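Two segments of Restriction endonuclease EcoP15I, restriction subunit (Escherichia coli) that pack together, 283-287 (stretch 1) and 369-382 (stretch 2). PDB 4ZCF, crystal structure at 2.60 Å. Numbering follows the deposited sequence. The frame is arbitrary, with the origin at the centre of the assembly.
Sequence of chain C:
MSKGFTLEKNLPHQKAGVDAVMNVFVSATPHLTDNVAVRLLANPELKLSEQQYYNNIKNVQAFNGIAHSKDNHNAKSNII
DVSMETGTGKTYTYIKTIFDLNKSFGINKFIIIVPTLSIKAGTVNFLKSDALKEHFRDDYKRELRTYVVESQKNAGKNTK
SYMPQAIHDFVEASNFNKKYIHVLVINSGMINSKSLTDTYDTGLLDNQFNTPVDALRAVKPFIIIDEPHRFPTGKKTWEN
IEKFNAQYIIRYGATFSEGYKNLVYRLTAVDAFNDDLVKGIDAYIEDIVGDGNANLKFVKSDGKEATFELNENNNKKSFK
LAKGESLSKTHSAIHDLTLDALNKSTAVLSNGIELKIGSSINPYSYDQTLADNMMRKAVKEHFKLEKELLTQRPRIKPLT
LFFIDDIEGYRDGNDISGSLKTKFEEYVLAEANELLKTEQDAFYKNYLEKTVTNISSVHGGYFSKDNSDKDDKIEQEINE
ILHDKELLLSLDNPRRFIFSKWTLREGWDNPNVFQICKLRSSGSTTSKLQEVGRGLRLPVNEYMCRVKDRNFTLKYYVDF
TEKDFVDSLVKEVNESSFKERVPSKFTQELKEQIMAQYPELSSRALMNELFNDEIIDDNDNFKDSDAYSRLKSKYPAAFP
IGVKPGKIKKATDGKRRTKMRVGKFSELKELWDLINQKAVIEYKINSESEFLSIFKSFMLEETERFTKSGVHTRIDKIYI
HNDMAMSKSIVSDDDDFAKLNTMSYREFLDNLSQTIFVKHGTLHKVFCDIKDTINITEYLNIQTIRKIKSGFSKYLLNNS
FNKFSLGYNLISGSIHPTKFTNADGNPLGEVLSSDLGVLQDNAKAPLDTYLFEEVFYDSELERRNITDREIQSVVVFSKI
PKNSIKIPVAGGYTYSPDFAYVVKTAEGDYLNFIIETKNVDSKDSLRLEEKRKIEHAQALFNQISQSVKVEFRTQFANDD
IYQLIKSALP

Stretch 1 283-287: AYIED
Stretch 2 (369-382) TLADNMMRKAVKEH

How do the backbones lie? Residues 283-285 end a strand, and 369-382 lie within a helix running nearly opposite, at 149°, with the axes 10.8 Å apart at closest approach. Helical i-to-i+4 bonds such as Met374 N to Leu370 O (3.1 Å) hold phi/psi near -65/-43. The CA of Glu286 lies 6.4 Å from that of Met374, and the CA of Asp287 7.1 Å from that of Leu370, setting the register.

What does Tyr284 meet? With phi/psi -122/117 and chi1 m, it points toward the helix. Its CB lies 3.9 Å from Lys377 NZ, and its ring lies obliquely beside Lys377 CE and Glu381 CG. Glu381 is m, m; Lys377 runs t, t, p, t.

Why does Ile285 contribute little? Strand alternation turns its side chain away, leaving its carbonyl O 4.1 Å from Lys377 NZ.

How does Glu286 anchor the contact? Pointing toward the helix (phi/psi -92/118, chi t, p), it has the largest covered area. Its OE1 forms a long salt bridge with Lys377 NZ, 3.8 Å, pairing opposite charges. Nonpolar packing supports this: Glu286 CB meets Met374 CG at 3.6 Å, and Glu286 CG meets Leu370 CD1 at 3.9 Å.

Where does Asp287 go? Its side chain points away, while its O sits 3.9 Å from Leu370 CD1.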

# COMPACT_ATOMS: atom_id res chain seq x y z
N ALA C 283 -26.89 33.73 -26.60
CA ALA C 283 -25.62 34.45 -26.65
C ALA C 283 -25.70 35.95 -26.38
O ALA C 283 -26.59 36.63 -26.90
CB ALA C 283 -24.94 34.19 -27.98
N TYR C 284 -24.73 36.46 -25.57
CA TYR C 284 -24.58 37.86 -25.18
C TYR C 284 -23.20 38.38 -25.59
O TYR C 284 -22.19 37.87 -25.09
CB TYR C 284 -24.75 38.04 -23.66
CG TYR C 284 -26.14 37.75 -23.15
CD1 TYR C 284 -27.11 38.74 -23.09
CD2 TYR C 284 -26.48 36.48 -22.69
CE1 TYR C 284 -28.39 38.48 -22.61
CE2 TYR C 284 -27.76 36.20 -22.21
CZ TYR C 284 -28.71 37.21 -22.16
OH TYR C 284 -29.97 36.94 -21.67
N ILE C 285 -23.16 39.38 -26.50
CA ILE C 285 -21.93 40.00 -26.99
C ILE C 285 -21.72 41.35 -26.28
O ILE C 285 -22.46 42.31 -26.54
CB ILE C 285 -21.93 40.16 -28.54
CG1 ILE C 285 -22.73 39.06 -29.32
CG2 ILE C 285 -20.54 40.43 -29.10
CD1 ILE C 285 -22.21 37.61 -29.39
N GLU C 286 -20.72 41.43 -25.37
CA GLU C 286 -20.44 42.65 -24.59
C GLU C 286 -19.40 43.58 -25.25
O GLU C 286 -18.25 43.20 -25.43
CB GLU C 286 -20.06 42.27 -23.14
CG GLU C 286 -19.49 43.39 -22.27
CD GLU C 286 -20.48 44.39 -21.71
OE1 GLU C 286 -21.43 43.97 -21.01
OE2 GLU C 286 -20.25 45.61 -21.89
N ASP C 287 -19.83 44.82 -25.58
CA ASP C 287 -18.99 45.86 -26.19
C ASP C 287 -18.77 47.02 -25.20
O ASP C 287 -18.46 46.80 -24.03
CB ASP C 287 -19.62 46.37 -27.49
CG ASP C 287 -18.63 46.96 -28.48
OD1 ASP C 287 -17.98 47.98 -28.15
OD2 ASP C 287 -18.55 46.44 -29.62
N THR C 369 -13.26 47.74 -17.20
CA THR C 369 -14.65 48.15 -17.42
C THR C 369 -15.47 47.10 -18.20
O THR C 369 -16.62 46.83 -17.83
CB THR C 369 -14.69 49.52 -18.11
N LEU C 370 -14.88 46.47 -19.24
CA LEU C 370 -15.49 45.42 -20.08
C LEU C 370 -15.88 44.18 -19.27
O LEU C 370 -16.99 43.66 -19.44
CB LEU C 370 -14.51 45.04 -21.23
CG LEU C 370 -14.81 43.80 -22.08
CD1 LEU C 370 -15.81 44.10 -23.18
CD2 LEU C 370 -13.53 43.24 -22.68
N ALA C 371 -14.99 43.70 -18.43
CA ALA C 371 -15.33 42.62 -17.52
C ALA C 371 -16.38 42.98 -16.51
O ALA C 371 -17.30 42.23 -16.28
CB ALA C 371 -14.09 42.15 -16.82
N ASP C 372 -16.26 44.15 -15.93
CA ASP C 372 -17.06 44.54 -14.80
C ASP C 372 -18.45 44.58 -15.32
O ASP C 372 -19.40 44.42 -14.61
CB ASP C 372 -16.66 45.92 -14.34
CG ASP C 372 -16.74 46.07 -12.86
OD1 ASP C 372 -16.99 45.05 -12.20
OD2 ASP C 372 -16.59 47.20 -12.37
N ASN C 373 -18.52 44.89 -16.60
CA ASN C 373 -19.77 45.05 -17.33
C ASN C 373 -20.39 43.67 -17.61
O ASN C 373 -21.59 43.49 -17.39
CB ASN C 373 -19.54 45.81 -18.64
CG ASN C 373 -20.60 46.83 -18.98
OD1 ASN C 373 -21.72 46.50 -19.38
ND2 ASN C 373 -20.24 48.11 -18.87
N MET C 374 -19.56 42.71 -18.06
CA MET C 374 -19.96 41.32 -18.37
C MET C 374 -20.47 40.60 -17.11
O MET C 374 -21.49 39.91 -17.17
CB MET C 374 -18.77 40.56 -18.98
CG MET C 374 -19.00 40.15 -20.41
SD MET C 374 -17.73 39.03 -21.07
CE MET C 374 -16.33 40.17 -21.22
N MET C 375 -19.76 40.78 -15.97
CA MET C 375 -20.06 40.20 -14.67
C MET C 375 -21.36 40.75 -14.07
O MET C 375 -22.17 39.98 -13.55
CB MET C 375 -18.88 40.39 -13.72
CG MET C 375 -19.10 39.80 -12.34
SD MET C 375 -17.62 39.82 -11.31
CE MET C 375 -17.53 41.59 -10.89
N ARG C 376 -21.57 42.08 -14.17
CA ARG C 376 -22.77 42.78 -13.70
C ARG C 376 -24.02 42.29 -14.45
O ARG C 376 -25.03 42.00 -13.83
CB ARG C 376 -22.60 44.30 -13.88
CG ARG C 376 -23.61 45.16 -13.13
CD ARG C 376 -23.22 46.63 -13.13
NE ARG C 376 -23.20 47.21 -14.48
CZ ARG C 376 -22.09 47.58 -15.12
NH1 ARG C 376 -20.90 47.44 -14.55
NH2 ARG C 376 -22.17 48.10 -16.35
N LYS C 377 -23.91 42.19 -15.80
CA LYS C 377 -24.96 41.73 -16.71
C LYS C 377 -25.41 40.27 -16.42
O LYS C 377 -26.62 40.00 -16.40
CB LYS C 377 -24.49 41.90 -18.17
CG LYS C 377 -25.58 41.80 -19.23
CD LYS C 377 -25.09 42.29 -20.60
CE LYS C 377 -24.39 41.24 -21.43
NZ LYS C 377 -23.98 41.78 -22.76
N ALA C 378 -24.45 39.34 -16.15
CA ALA C 378 -24.73 37.93 -15.83
C ALA C 378 -25.41 37.77 -14.48
O ALA C 378 -26.24 36.88 -14.32
CB ALA C 378 -23.45 37.10 -15.87
N VAL C 379 -25.05 38.63 -13.50
CA VAL C 379 -25.65 38.62 -12.16
C VAL C 379 -27.14 38.98 -12.28
O VAL C 379 -27.99 38.20 -11.85
CB VAL C 379 -24.88 39.53 -11.16
CG1 VAL C 379 -25.70 39.83 -9.91
CG2 VAL C 379 -23.53 38.91 -10.78
N LYS C 380 -27.45 40.12 -12.95
CA LYS C 380 -28.82 40.62 -13.18
C LYS C 380 -29.70 39.59 -13.90
O LYS C 380 -30.88 39.44 -13.56
CB LYS C 380 -28.79 41.93 -13.97
N GLU C 381 -29.11 38.86 -14.87
CA GLU C 381 -29.79 37.82 -15.64
C GLU C 381 -30.00 36.54 -14.84
O GLU C 381 -31.01 35.85 -15.07
CB GLU C 381 -29.07 37.56 -16.98
CG GLU C 381 -29.07 38.73 -17.96
CD GLU C 381 -30.38 39.46 -18.18
OE1 GLU C 381 -31.38 38.80 -18.56
OE2 GLU C 381 -30.42 40.69 -17.96
N HIS C 382 -29.09 36.24 -13.88
CA HIS C 382 -29.17 35.06 -13.01
C HIS C 382 -30.35 35.14 -12.06
O HIS C 382 -31.10 34.17 -11.96
CB HIS C 382 -27.87 34.84 -12.21
CG HIS C 382 -27.83 33.53 -11.48
ND1 HIS C 382 -27.30 33.44 -10.21
CD2 HIS C 382 -28.25 32.30 -11.86
CE1 HIS C 382 -27.40 32.16 -9.87
NE2 HIS C 382 -27.97 31.45 -10.83